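Local atomic coordinates of photoreceptor-histidine kinase BphP (Stigmatella aurantiaca DW4/3-1, PDB entry 6BAF), a protein that probably senses red and far-red light through a bound bilin chromophore and passes the signal on through a histidine kinase. Residues I160-D165 against L187-S192; I259-D264 against G269-T274. All coordinates share one frame; numbering follows the deposited sequence. Where two conformers were deposited one is given.

Contact 1. Residues I160-D165 against L187-S192; sequences IIYRFD and LHFPAS. With BLR (3-[5-[(Z)-(4-ethenyl-3-methyl-5-oxidanylidene-pyrrol-2-ylidene)methyl]-2-[[5-[(Z)-(3-ethenyl-4-methyl-5-oxidanylidene-pyrrol-2-ylidene)methyl]-3-(3-hydroxy-3-oxopropyl)-4-methyl-1H-pyrrol-2-yl]methyl]-4-methyl-1H-pyrrol-3-yl]propanoic acid), chain B.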
ATOM      1  N   ILE A 160     -13.209   5.746  17.032  1.00 37.56           N
ATOM      2  CA  ILE A 160     -12.741   5.324  18.339  1.00 37.32           C
ATOM      3  C   ILE A 160     -12.001   4.011  18.198  1.00 35.79           C
ATOM      4  O   ILE A 160     -12.159   3.286  17.210  1.00 38.04           O
ATOM      5  CB  ILE A 160     -13.906   5.185  19.353  1.00 39.93           C
ATOM      6  CG1 ILE A 160     -14.884   4.071  18.901  1.00 40.52           C
ATOM      7  CG2 ILE A 160     -14.643   6.523  19.474  1.00 38.97           C
ATOM      8  CD1 ILE A 160     -15.832   3.533  20.054  1.00 37.66           C
ATOM      9  N   ILE A 161     -11.164   3.718  19.188  1.00 35.38           N
ATOM     10  CA  ILE A 161     -10.733   2.358  19.473  1.00 35.78           C
ATOM     11  C   ILE A 161     -11.645   1.811  20.571  1.00 41.66           C
ATOM     12  O   ILE A 161     -11.743   2.388  21.660  1.00 36.70           O
ATOM     13  CB  ILE A 161      -9.271   2.279  19.935  1.00 37.52           C
ATOM     14  CG1 ILE A 161      -8.281   2.852  18.888  1.00 39.54           C
ATOM     15  CG2 ILE A 161      -8.961   0.822  20.190  1.00 33.74           C
ATOM     16  CD1 ILE A 161      -8.395   2.211  17.528  1.00 36.24           C
ATOM     17  N   TYR A 162     -12.293   0.689  20.303  1.00 40.60           N
ATOM     18  CA  TYR A 162     -13.215   0.059  21.233  1.00 36.26           C
ATOM     19  C   TYR A 162     -12.562  -1.248  21.644  1.00 35.59           C
ATOM     20  O   TYR A 162     -12.426  -2.155  20.826  1.00 41.29           O
ATOM     21  CB  TYR A 162     -14.554  -0.161  20.544  1.00 40.75           C
ATOM     22  CG  TYR A 162     -15.663  -0.692  21.453  1.00 43.60           C
ATOM     23  CD1 TYR A 162     -16.338   0.167  22.332  1.00 41.10           C
ATOM     24  CD2 TYR A 162     -16.034  -2.041  21.425  1.00 43.81           C
ATOM     25  CE1 TYR A 162     -17.372  -0.296  23.156  1.00 47.64           C
ATOM     26  CE2 TYR A 162     -17.079  -2.527  22.256  1.00 43.45           C
ATOM     27  CZ  TYR A 162     -17.739  -1.642  23.109  1.00 47.91           C
ATOM     28  OH  TYR A 162     -18.756  -2.087  23.931  1.00 47.68           O
ATOM     29  N   ARG A 163     -12.141  -1.354  22.885  1.00 30.50           N
ATOM     30  CA  ARG A 163     -11.379  -2.504  23.324  1.00 38.02           C
ATOM     31  C   ARG A 163     -12.245  -3.411  24.198  1.00 42.17           C
ATOM     32  O   ARG A 163     -12.971  -2.919  25.058  1.00 42.01           O
ATOM     33  CB  ARG A 163     -10.157  -2.048  24.115  1.00 34.51           C
ATOM     34  CG  ARG A 163      -9.300  -3.222  24.504  1.00 40.47           C
ATOM     35  CD  ARG A 163      -8.195  -2.785  25.440  1.00 45.36           C
ATOM     36  NE  ARG A 163      -7.330  -3.934  25.703  1.00 49.51           N
ATOM     37  CZ  ARG A 163      -6.158  -3.857  26.332  1.00 54.36           C
ATOM     38  NH1 ARG A 163      -5.703  -2.668  26.761  1.00 48.84           N
ATOM     39  NH2 ARG A 163      -5.441  -4.967  26.508  1.00 50.77           N
ATOM     40  N   PHE A 164     -12.164  -4.730  23.977  1.00 40.50           N
ATOM     41  CA  PHE A 164     -12.943  -5.715  24.725  1.00 37.67           C
ATOM     42  C   PHE A 164     -12.199  -6.158  25.977  1.00 45.66           C
ATOM     43  O   PHE A 164     -10.988  -6.393  25.943  1.00 43.55           O
ATOM     44  CB  PHE A 164     -13.248  -6.949  23.862  1.00 39.33           C
ATOM     45  CG  PHE A 164     -14.135  -6.664  22.638  1.00 39.07           C
ATOM     46  CD1 PHE A 164     -15.490  -6.363  22.784  1.00 36.17           C
ATOM     47  CD2 PHE A 164     -13.595  -6.705  21.348  1.00 36.06           C
ATOM     48  CE1 PHE A 164     -16.304  -6.083  21.685  1.00 36.07           C
ATOM     49  CE2 PHE A 164     -14.387  -6.437  20.211  1.00 38.18           C
ATOM     50  CZ  PHE A 164     -15.762  -6.122  20.364  1.00 37.89           C
ATOM     51  N   ASP A 165     -12.926  -6.325  27.080  1.00 44.04           N
ATOM     52  CA  ASP A 165     -12.288  -6.918  28.237  1.00 47.14           C
ATOM     53  C   ASP A 165     -12.554  -8.426  28.258  1.00 49.71           C
ATOM     54  O   ASP A 165     -13.014  -9.012  27.259  1.00 43.98           O
ATOM     55  CB  ASP A 165     -12.744  -6.192  29.521  1.00 49.28           C
ATOM     56  CG  ASP A 165     -14.221  -6.432  29.867  1.00 53.23           C
ATOM     57  OD1 ASP A 165     -14.889  -7.349  29.295  1.00 53.63           O
ATOM     58  OD2 ASP A 165     -14.735  -5.683  30.738  1.00 59.60           O
ATOM     59  N   LEU A 187     -16.091   5.819  28.076  1.00 45.41           N
ATOM     60  CA  LEU A 187     -17.303   5.028  28.362  1.00 40.67           C
ATOM     61  C   LEU A 187     -17.058   3.518  28.267  1.00 43.34           C
ATOM     62  O   LEU A 187     -16.262   3.037  27.444  1.00 42.61           O
ATOM     63  CB  LEU A 187     -18.443   5.409  27.418  1.00 38.32           C
ATOM     64  CG  LEU A 187     -18.903   6.830  27.620  1.00 38.71           C
ATOM     65  CD1 LEU A 187     -20.041   7.110  26.644  1.00 39.96           C
ATOM     66  CD2 LEU A 187     -19.320   6.976  29.091  1.00 42.93           C
ATOM     67  N   HIS A 188     -17.718   2.771  29.147  0.50 42.81           N
ATOM     68  CA  HIS A 188     -17.736   1.323  29.072  0.50 40.57           C
ATOM     69  C   HIS A 188     -19.150   0.883  28.698  0.50 41.45           C
ATOM     70  O   HIS A 188     -20.128   1.588  28.963  0.50 40.75           O
ATOM     71  CB  HIS A 188     -17.284   0.687  30.388  0.50 41.38           C
ATOM     72  CG  HIS A 188     -15.885   1.044  30.811  0.50 44.10           C
ATOM     73  ND1 HIS A 188     -15.294   2.265  30.539  0.50 46.64           N
ATOM     74  CD2 HIS A 188     -14.967   0.338  31.517  0.50 45.00           C
ATOM     75  CE1 HIS A 188     -14.079   2.293  31.056  0.50 41.88           C
ATOM     76  NE2 HIS A 188     -13.858   1.138  31.660  0.50 44.40           N
ATOM     77  N   PHE A 189     -19.258  -0.250  28.013  1.00 39.04           N
ATOM     78  CA  PHE A 189     -20.554  -0.706  27.524  1.00 40.19           C
ATOM     79  C   PHE A 189     -20.655  -2.203  27.764  1.00 40.55           C
ATOM     80  O   PHE A 189     -19.630  -2.890  27.832  1.00 41.62           O
ATOM     81  CB  PHE A 189     -20.766  -0.431  26.018  1.00 36.32           C
ATOM     82  CG  PHE A 189     -20.840   1.033  25.654  1.00 39.13           C
ATOM     83  CD1 PHE A 189     -19.678   1.795  25.535  1.00 39.00           C
ATOM     84  CD2 PHE A 189     -22.062   1.637  25.394  1.00 37.92           C
ATOM     85  CE1 PHE A 189     -19.740   3.127  25.190  1.00 36.29           C
ATOM     86  CE2 PHE A 189     -22.131   2.973  25.055  1.00 42.63           C
ATOM     87  CZ  PHE A 189     -20.945   3.734  24.944  1.00 36.45           C
ATOM     88  N   PRO A 190     -21.864  -2.743  27.908  1.00 39.88           N
ATOM     89  CA  PRO A 190     -21.987  -4.181  28.191  1.00 39.52           C
ATOM     90  C   PRO A 190     -21.687  -5.030  26.962  1.00 38.83           C
ATOM     91  O   PRO A 190     -21.870  -4.600  25.822  1.00 37.72           O
ATOM     92  CB  PRO A 190     -23.456  -4.341  28.616  1.00 40.02           C
ATOM     93  CG  PRO A 190     -24.167  -3.191  27.947  1.00 41.64           C
ATOM     94  CD  PRO A 190     -23.156  -2.042  27.943  1.00 35.07           C
ATOM     95  N   ALA A 191     -21.318  -6.292  27.211  1.00 38.38           N
ATOM     96  CA  ALA A 191     -21.000  -7.209  26.124  1.00 40.53           C
ATOM     97  C   ALA A 191     -22.144  -7.362  25.130  1.00 45.09           C
ATOM     98  O   ALA A 191     -21.893  -7.640  23.949  1.00 42.47           O
ATOM     99  CB  ALA A 191     -20.630  -8.585  26.665  1.00 41.63           C
ATOM    100  N   SER A 192     -23.404  -7.203  25.561  1.00 40.42           N
ATOM    101  CA  SER A 192     -24.470  -7.505  24.604  1.00 45.55           C
ATOM    102  C   SER A 192     -24.596  -6.456  23.512  1.00 44.20           C
ATOM    103  O   SER A 192     -25.279  -6.713  22.512  1.00 41.13           O
ATOM    104  CB  SER A 192     -25.826  -7.680  25.309  1.00 45.12           C
ATOM    105  OG  SER A 192     -25.930  -6.810  26.434  1.00 45.55           O
TER
HETATM  106  CHA BLR B 401     -23.075  -4.689  15.835  1.00 38.50           C
HETATM  107  NA  BLR B 401     -22.719  -2.942  17.635  1.00 39.44           N
HETATM  108  C1A BLR B 401     -22.368  -3.525  16.480  1.00 42.04           C
HETATM  109  C2A BLR B 401     -21.235  -2.905  15.945  1.00 37.67           C
HETATM  110  C3A BLR B 401     -20.864  -1.935  16.805  1.00 42.52           C
HETATM  111  C4A BLR B 401     -21.805  -1.957  17.845  1.00 41.82           C
HETATM  112  CMA BLR B 401     -19.625  -1.008  16.622  1.00 38.38           C
HETATM  113  CAA BLR B 401     -20.556  -3.306  14.633  1.00 34.23           C
HETATM  114  CBA BLR B 401     -21.253  -2.704  13.385  1.00 37.04           C
HETATM  115  CGA BLR B 401     -20.902  -1.221  13.193  1.00 41.29           C
HETATM  116  O1A BLR B 401     -19.679  -0.933  13.039  1.00 38.66           O
HETATM  117  O2A BLR B 401     -21.790  -0.285  13.190  1.00 38.29           O
HETATM  118  CHB BLR B 401     -21.895  -1.117  19.100  1.00 41.32           C
HETATM  119  NB  BLR B 401     -21.305   1.158  18.194  1.00 44.16           N
HETATM  120  C1B BLR B 401     -21.442   0.094  19.260  1.00 41.51           C
HETATM  121  C2B BLR B 401     -20.998   0.712  20.532  1.00 42.83           C
HETATM  122  C3B BLR B 401     -20.591   2.043  20.330  1.00 49.38           C
HETATM  123  C4B BLR B 401     -20.748   2.399  18.892  1.00 51.75           C
HETATM  124  CMB BLR B 401     -20.951   0.024  21.901  1.00 44.80           C
HETATM  125  OB  BLR B 401     -20.523   3.427  18.358  1.00 55.23           O
HETATM  126  CAB BLR B 401     -20.045   2.923  21.467  1.00 47.19           C
HETATM  127  CBB BLR B 401     -19.538   4.112  21.240  1.00 49.97           C
HETATM  128  NC  BLR B 401     -26.849  -4.196  19.832  1.00 43.09           N
HETATM  129  C1C BLR B 401     -27.484  -3.713  21.125  1.00 49.36           C
HETATM  130  C2C BLR B 401     -28.457  -4.778  21.513  1.00 51.70           C
HETATM  131  C3C BLR B 401     -28.451  -5.858  20.591  1.00 50.01           C
HETATM  132  C4C BLR B 401     -27.466  -5.546  19.508  1.00 45.79           C
HETATM  133  CMC BLR B 401     -29.300  -4.681  22.767  1.00 58.02           C
HETATM  134  OC  BLR B 401     -27.272  -2.701  21.700  1.00 51.59           O
HETATM  135  CAC BLR B 401     -29.324  -7.125  20.673  1.00 56.94           C
HETATM  136  CBC BLR B 401     -29.358  -7.894  21.776  1.00 66.13           C
HETATM  137  CHD BLR B 401     -27.200  -6.301  18.487  1.00 43.89           C
HETATM  138  ND  BLR B 401     -24.989  -5.067  17.538  1.00 38.09           N
HETATM  139  C1D BLR B 401     -26.082  -6.064  17.503  1.00 42.25           C
HETATM  140  C2D BLR B 401     -25.994  -6.889  16.309  1.00 41.84           C
HETATM  141  C3D BLR B 401     -24.814  -6.444  15.578  1.00 37.15           C
HETATM  142  C4D BLR B 401     -24.142  -5.316  16.319  1.00 42.41           C
HETATM  143  CMD BLR B 401     -26.959  -8.023  15.939  1.00 39.55           C
HETATM  144  CAD BLR B 401     -24.329  -7.004  14.257  1.00 33.98           C
HETATM  145  CBD BLR B 401     -24.825  -6.099  13.140  1.00 36.64           C
HETATM  146  CGD BLR B 401     -24.393  -6.876  11.911  1.00 40.86           C
HETATM  147  O1D BLR B 401     -23.148  -7.080  11.710  1.00 36.54           O
HETATM  148  O2D BLR B 401     -25.289  -7.380  11.167  1.00 40.77           O
HETATM  149  O   HOH W   1     -19.797  -4.297  23.870  1.00 40.69           O
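With CG opposite the backbone N (chi1 -174°), Tyr-162 stretches its ring out toward Phe-189, whose own CG stands opposite the carbonyl carbon (chi1 -66°) and turns the phenyl to the bilin. The phenol and benzyl groups meet obliquely: Tyr-162 OH lies 3.3 Å from Phe-189 CB, and Phe-189 CD1 comes to 3.9 Å from Tyr-162 CE1, near the plane of the tyrosine ring and at its edge. Contact here falls almost wholly to side chains, because in the antiparallel sheet of the GAF domain strand 170-177 runs between strand 158-164 and the short edge strand 188-189. Both aromatics border the terminal pyrrole that carries OB, ring D in the usual bilin nomenclature, which turns in phytochrome photoconversion and probably does so here. Its methyl CMB sits 3.7 Å from Tyr-162 OH, while its vinyl carbon CAB lies over one face of the Phe-189 ring, 3.7 Å from CZ and displaced toward the rim. Paring Phe-189 down to an alanine would probably strip the vinyl group of its aromatic cover and take away the CD1 contact at Tyr-162 CE1, leaving ring D with less to hold its rotation. Ile-160 CD1 touches the other vinyl carbon, CBB, at 3.9 Å. A water donates to Pro-190 O at 2.9 Å; it also lies near the tyrosine hydroxyl, but too close for that link to be other than doubtful.

Contact 2. Residues I259-D264 against G269-T274; sequences ISLMKD and GLISCT. With BLR (3-[5-[(Z)-(4-ethenyl-3-methyl-5-oxidanylidene-pyrrol-2-ylidene)methyl]-2-[[5-[(Z)-(3-ethenyl-4-methyl-5-oxidanylidene-pyrrol-2-ylidene)methyl]-3-(3-hydroxy-3-oxopropyl)-4-methyl-1H-pyrrol-2-yl]methyl]-4-methyl-1H-pyrrol-3-yl]propanoic acid), chain B.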
ATOM      1  N   ILE A 259     -13.711  -1.846  11.942  1.00 35.12           N
ATOM      2  CA  ILE A 259     -12.612  -2.695  11.525  1.00 34.75           C
ATOM      3  C   ILE A 259     -12.192  -3.500  12.738  1.00 34.14           C
ATOM      4  O   ILE A 259     -12.002  -2.940  13.823  1.00 37.89           O
ATOM      5  CB  ILE A 259     -11.446  -1.849  10.959  1.00 36.75           C
ATOM      6  CG1 ILE A 259     -11.925  -1.165   9.682  1.00 38.13           C
ATOM      7  CG2 ILE A 259     -10.229  -2.721  10.613  1.00 34.39           C
ATOM      8  CD1 ILE A 259     -11.186   0.128   9.396  1.00 42.58           C
ATOM      9  N   SER A 260     -12.032  -4.811  12.561  1.00 35.05           N
ATOM     10  CA  SER A 260     -11.654  -5.685  13.664  1.00 36.05           C
ATOM     11  C   SER A 260     -10.178  -5.531  13.991  1.00 42.13           C
ATOM     12  O   SER A 260      -9.336  -5.470  13.096  1.00 38.93           O
ATOM     13  CB  SER A 260     -11.928  -7.148  13.307  1.00 36.41           C
ATOM     14  OG  SER A 260     -13.257  -7.314  12.799  1.00 38.15           O
ATOM     15  N   LEU A 261      -9.856  -5.523  15.277  1.00 38.08           N
ATOM     16  CA  LEU A 261      -8.483  -5.592  15.729  1.00 36.71           C
ATOM     17  C   LEU A 261      -8.278  -6.979  16.288  1.00 41.88           C
ATOM     18  O   LEU A 261      -9.055  -7.426  17.139  1.00 43.22           O
ATOM     19  CB  LEU A 261      -8.199  -4.521  16.776  1.00 38.49           C
ATOM     20  CG  LEU A 261      -8.425  -3.106  16.244  1.00 40.27           C
ATOM     21  CD1 LEU A 261      -8.237  -2.075  17.332  1.00 41.20           C
ATOM     22  CD2 LEU A 261      -7.450  -2.803  15.057  1.00 42.22           C
ATOM     23  N   MET A 262      -7.255  -7.670  15.803  1.00 40.70           N
ATOM     24  CA  MET A 262      -7.022  -9.059  16.156  1.00 43.02           C
ATOM     25  C   MET A 262      -5.725  -9.185  16.938  1.00 48.47           C
ATOM     26  O   MET A 262      -4.754  -8.470  16.675  1.00 50.77           O
ATOM     27  CB  MET A 262      -6.970  -9.918  14.897  1.00 42.35           C
ATOM     28  CG  MET A 262      -8.261  -9.858  14.055  1.00 44.35           C
ATOM     29  SD  MET A 262      -9.653 -10.724  14.903  1.00 44.98           S
ATOM     30  CE  MET A 262      -9.032 -12.420  14.909  1.00 45.86           C
ATOM     31  N   LYS A 263      -5.712 -10.078  17.919  1.00 50.07           N
ATOM     32  CA  LYS A 263      -4.500 -10.348  18.685  1.00 51.39           C
ATOM     33  C   LYS A 263      -4.504 -11.812  19.078  1.00 59.42           C
ATOM     34  O   LYS A 263      -5.445 -12.272  19.734  1.00 58.87           O
ATOM     35  CB  LYS A 263      -4.397  -9.456  19.917  1.00 50.65           C
ATOM     36  CG  LYS A 263      -3.340  -9.965  20.900  1.00 59.47           C
ATOM     37  CD  LYS A 263      -2.978  -8.910  21.931  1.00 61.17           C
ATOM     38  CE  LYS A 263      -2.137  -9.483  23.074  1.00 65.21           C
ATOM     39  NZ  LYS A 263      -1.565  -8.335  23.848  1.00 73.88           N
ATOM     40  N   ASP A 264      -3.471 -12.542  18.655  1.00 58.81           N
ATOM     41  CA  ASP A 264      -3.384 -13.985  18.895  1.00 62.97           C
ATOM     42  C   ASP A 264      -4.604 -14.723  18.335  1.00 60.38           C
ATOM     43  O   ASP A 264      -5.140 -15.632  18.970  1.00 66.02           O
ATOM     44  CB  ASP A 264      -3.215 -14.303  20.391  1.00 66.23           C
ATOM     45  CG  ASP A 264      -1.938 -13.681  21.013  1.00 76.25           C
ATOM     46  OD1 ASP A 264      -2.044 -13.091  22.132  1.00 72.65           O
ATOM     47  OD2 ASP A 264      -0.838 -13.790  20.398  1.00 77.53           O
ATOM     48  N   GLY A 269     -10.607  -5.860  19.745  1.00 35.54           N
ATOM     49  CA  GLY A 269     -11.152  -4.528  19.745  1.00 33.46           C
ATOM     50  C   GLY A 269     -11.627  -4.213  18.354  1.00 37.41           C
ATOM     51  O   GLY A 269     -11.581  -5.048  17.450  1.00 37.10           O
ATOM     52  N   LEU A 270     -12.127  -2.998  18.212  1.00 33.76           N
ATOM     53  CA  LEU A 270     -12.597  -2.514  16.934  1.00 39.09           C
ATOM     54  C   LEU A 270     -12.069  -1.103  16.768  1.00 39.50           C
ATOM     55  O   LEU A 270     -11.932  -0.376  17.749  1.00 38.17           O
ATOM     56  CB  LEU A 270     -14.138  -2.443  16.834  1.00 36.20           C
ATOM     57  CG  LEU A 270     -15.032  -3.672  17.022  1.00 38.21           C
ATOM     58  CD1 LEU A 270     -16.459  -3.187  16.794  1.00 36.63           C
ATOM     59  CD2 LEU A 270     -14.685  -4.744  16.026  1.00 35.04           C
ATOM     60  N   ILE A 271     -11.784  -0.728  15.532  1.00 37.75           N
ATOM     61  CA  ILE A 271     -11.799   0.669  15.132  1.00 34.92           C
ATOM     62  C   ILE A 271     -13.222   0.926  14.686  1.00 35.19           C
ATOM     63  O   ILE A 271     -13.685   0.322  13.720  1.00 37.20           O
ATOM     64  CB  ILE A 271     -10.812   0.967  13.986  1.00 38.13           C
ATOM     65  CG1 ILE A 271      -9.393   0.487  14.309  1.00 37.63           C
ATOM     66  CG2 ILE A 271     -10.796   2.472  13.691  1.00 36.04           C
ATOM     67  CD1 ILE A 271      -8.473   0.404  13.044  1.00 37.03           C
ATOM     68  N   SER A 272     -13.925   1.821  15.367  1.00 37.58           N
ATOM     69  CA  SER A 272     -15.331   2.072  15.085  1.00 36.88           C
ATOM     70  C   SER A 272     -15.497   3.522  14.683  1.00 38.26           C
ATOM     71  O   SER A 272     -15.097   4.409  15.435  1.00 41.44           O
ATOM     72  CB  SER A 272     -16.216   1.764  16.336  1.00 38.72           C
ATOM     73  OG  SER A 272     -17.581   2.132  16.070  1.00 39.20           O
ATOM     74  N   CYS A 273     -16.100   3.767  13.518  1.00 36.57           N
ATOM     75  CA  CYS A 273     -16.348   5.112  13.011  1.00 41.17           C
ATOM     76  C   CYS A 273     -17.829   5.334  12.886  1.00 42.02           C
ATOM     77  O   CYS A 273     -18.568   4.419  12.487  1.00 42.43           O
ATOM     78  CB  CYS A 273     -15.736   5.366  11.617  1.00 38.54           C
ATOM     79  SG  CYS A 273     -14.018   4.838  11.553  1.00 41.06           S
ATOM     80  N   THR A 274     -18.254   6.564  13.181  1.00 39.74           N
ATOM     81  CA  THR A 274     -19.667   6.899  13.134  1.00 40.80           C
ATOM     82  C   THR A 274     -19.823   8.304  12.586  1.00 43.70           C
ATOM     83  O   THR A 274     -18.972   9.180  12.793  1.00 43.39           O
ATOM     84  CB  THR A 274     -20.331   6.777  14.536  1.00 43.00           C
ATOM     85  OG1 THR A 274     -19.506   7.416  15.511  1.00 44.43           O
ATOM     86  CG2 THR A 274     -20.458   5.290  14.959  1.00 41.37           C
TER
HETATM   87  CHA BLR B 401     -23.075  -4.689  15.835  1.00 38.50           C
HETATM   88  NA  BLR B 401     -22.719  -2.942  17.635  1.00 39.44           N
HETATM   89  C1A BLR B 401     -22.368  -3.525  16.480  1.00 42.04           C
HETATM   90  C2A BLR B 401     -21.235  -2.905  15.945  1.00 37.67           C
HETATM   91  C3A BLR B 401     -20.864  -1.935  16.805  1.00 42.52           C
HETATM   92  C4A BLR B 401     -21.805  -1.957  17.845  1.00 41.82           C
HETATM   93  CMA BLR B 401     -19.625  -1.008  16.622  1.00 38.38           C
HETATM   94  CAA BLR B 401     -20.556  -3.306  14.633  1.00 34.23           C
HETATM   95  CBA BLR B 401     -21.253  -2.704  13.385  1.00 37.04           C
HETATM   96  CGA BLR B 401     -20.902  -1.221  13.193  1.00 41.29           C
HETATM   97  O1A BLR B 401     -19.679  -0.933  13.039  1.00 38.66           O
HETATM   98  O2A BLR B 401     -21.790  -0.285  13.190  1.00 38.29           O
HETATM   99  CHB BLR B 401     -21.895  -1.117  19.100  1.00 41.32           C
HETATM  100  NB  BLR B 401     -21.305   1.158  18.194  1.00 44.16           N
HETATM  101  C1B BLR B 401     -21.442   0.094  19.260  1.00 41.51           C
HETATM  102  C2B BLR B 401     -20.998   0.712  20.532  1.00 42.83           C
HETATM  103  C3B BLR B 401     -20.591   2.043  20.330  1.00 49.38           C
HETATM  104  C4B BLR B 401     -20.748   2.399  18.892  1.00 51.75           C
HETATM  105  CMB BLR B 401     -20.951   0.024  21.901  1.00 44.80           C
HETATM  106  OB  BLR B 401     -20.523   3.427  18.358  1.00 55.23           O
HETATM  107  CAB BLR B 401     -20.045   2.923  21.467  1.00 47.19           C
HETATM  108  CBB BLR B 401     -19.538   4.112  21.240  1.00 49.97           C
HETATM  109  NC  BLR B 401     -26.849  -4.196  19.832  1.00 43.09           N
HETATM  110  C1C BLR B 401     -27.484  -3.713  21.125  1.00 49.36           C
HETATM  111  C2C BLR B 401     -28.457  -4.778  21.513  1.00 51.70           C
HETATM  112  C3C BLR B 401     -28.451  -5.858  20.591  1.00 50.01           C
HETATM  113  C4C BLR B 401     -27.466  -5.546  19.508  1.00 45.79           C
HETATM  114  CMC BLR B 401     -29.300  -4.681  22.767  1.00 58.02           C
HETATM  115  OC  BLR B 401     -27.272  -2.701  21.700  1.00 51.59           O
HETATM  116  CAC BLR B 401     -29.324  -7.125  20.673  1.00 56.94           C
HETATM  117  CBC BLR B 401     -29.358  -7.894  21.776  1.00 66.13           C
HETATM  118  CHD BLR B 401     -27.200  -6.301  18.487  1.00 43.89           C
HETATM  119  ND  BLR B 401     -24.989  -5.067  17.538  1.00 38.09           N
HETATM  120  C1D BLR B 401     -26.082  -6.064  17.503  1.00 42.25           C
HETATM  121  C2D BLR B 401     -25.994  -6.889  16.309  1.00 41.84           C
HETATM  122  C3D BLR B 401     -24.814  -6.444  15.578  1.00 37.15           C
HETATM  123  C4D BLR B 401     -24.142  -5.316  16.319  1.00 42.41           C
HETATM  124  CMD BLR B 401     -26.959  -8.023  15.939  1.00 39.55           C
HETATM  125  CAD BLR B 401     -24.329  -7.004  14.257  1.00 33.98           C
HETATM  126  CBD BLR B 401     -24.825  -6.099  13.140  1.00 36.64           C
HETATM  127  CGD BLR B 401     -24.393  -6.876  11.911  1.00 40.86           C
HETATM  128  O1D BLR B 401     -23.148  -7.080  11.710  1.00 36.54           O
HETATM  129  O2D BLR B 401     -25.289  -7.380  11.167  1.00 40.77           O
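Ile-259 and Ile-271 face each other as a hydrogen-bonded pair and mark the tight end of this contact. Their two backbone bonds, Ile-259 N to Ile-271 O and Ile-271 N to Ile-259 O, are both 2.8 Å long, and Leu-270 CA adds a C-H...O approach of 3.2 Å to Ile-259 O. On the face carrying Ile-259, Leu-261 and Ile-271, Leu-261 CD2 reaches across to Ile-271 CG1 at 3.9 Å, the side chains crossing at about a right angle. For Leu-261 this follows from a CG opposite its carbonyl carbon (chi1 -60°). Leu-261 CB lies 3.5 Å from Gly-269 O, and glycine brings no side chain to this face. The strands form the 255-263/266-275 beta hairpin of the GAF sheet, and its two faces do different work. Ile-259 and Leu-261 pack on helix 284-300, whereas Leu-270, Ser-272 and Thr-274 line the bilin pocket, Leu-270 CD1 lying 3.8 Å from the chromophore methyl CMA. On that second face the fit is thinner, with Leu-270 CD2 against Ser-260 CA at 4.0 Å, and Ser-260 OG is held instead by Arg-208 and the carbonyl of Tyr-202. The Leu-261/Gly-269 pair is uneven: Leu-261 N gives Gly-269 O a bond of 2.8 Å, nearly straight at 163°, but Gly-269 N returns only a weak one of 3.4 Å to Leu-261 O. Further on, partly exposed Lys-263 and surface Asp-264 make no contact with 269-274.

Overall arrangement
Both contacts belong to one antiparallel sheet of the GAF domain and follow each other along the chain, contact 1 first, with centres about 11 Å apart. They join where strand 158-164 runs beside strand 266-275: Tyr-162 O and Leu-270 N, 2.8 Å apart, probably share a hydrogen bond, as do Ile-160 N and Ser-272 O. Together they illustrate how a single sheet can hold a chromophore. Contact 2 supplies the antiparallel pairing of the hairpin and side chains that meet the bilin at its methyl CMA and carbonyl oxygen OB, and contact 1, reaching the edge strand, brings two aromatic side chains against the methyl and vinyl groups of its terminal ring, which probably moves on illumination.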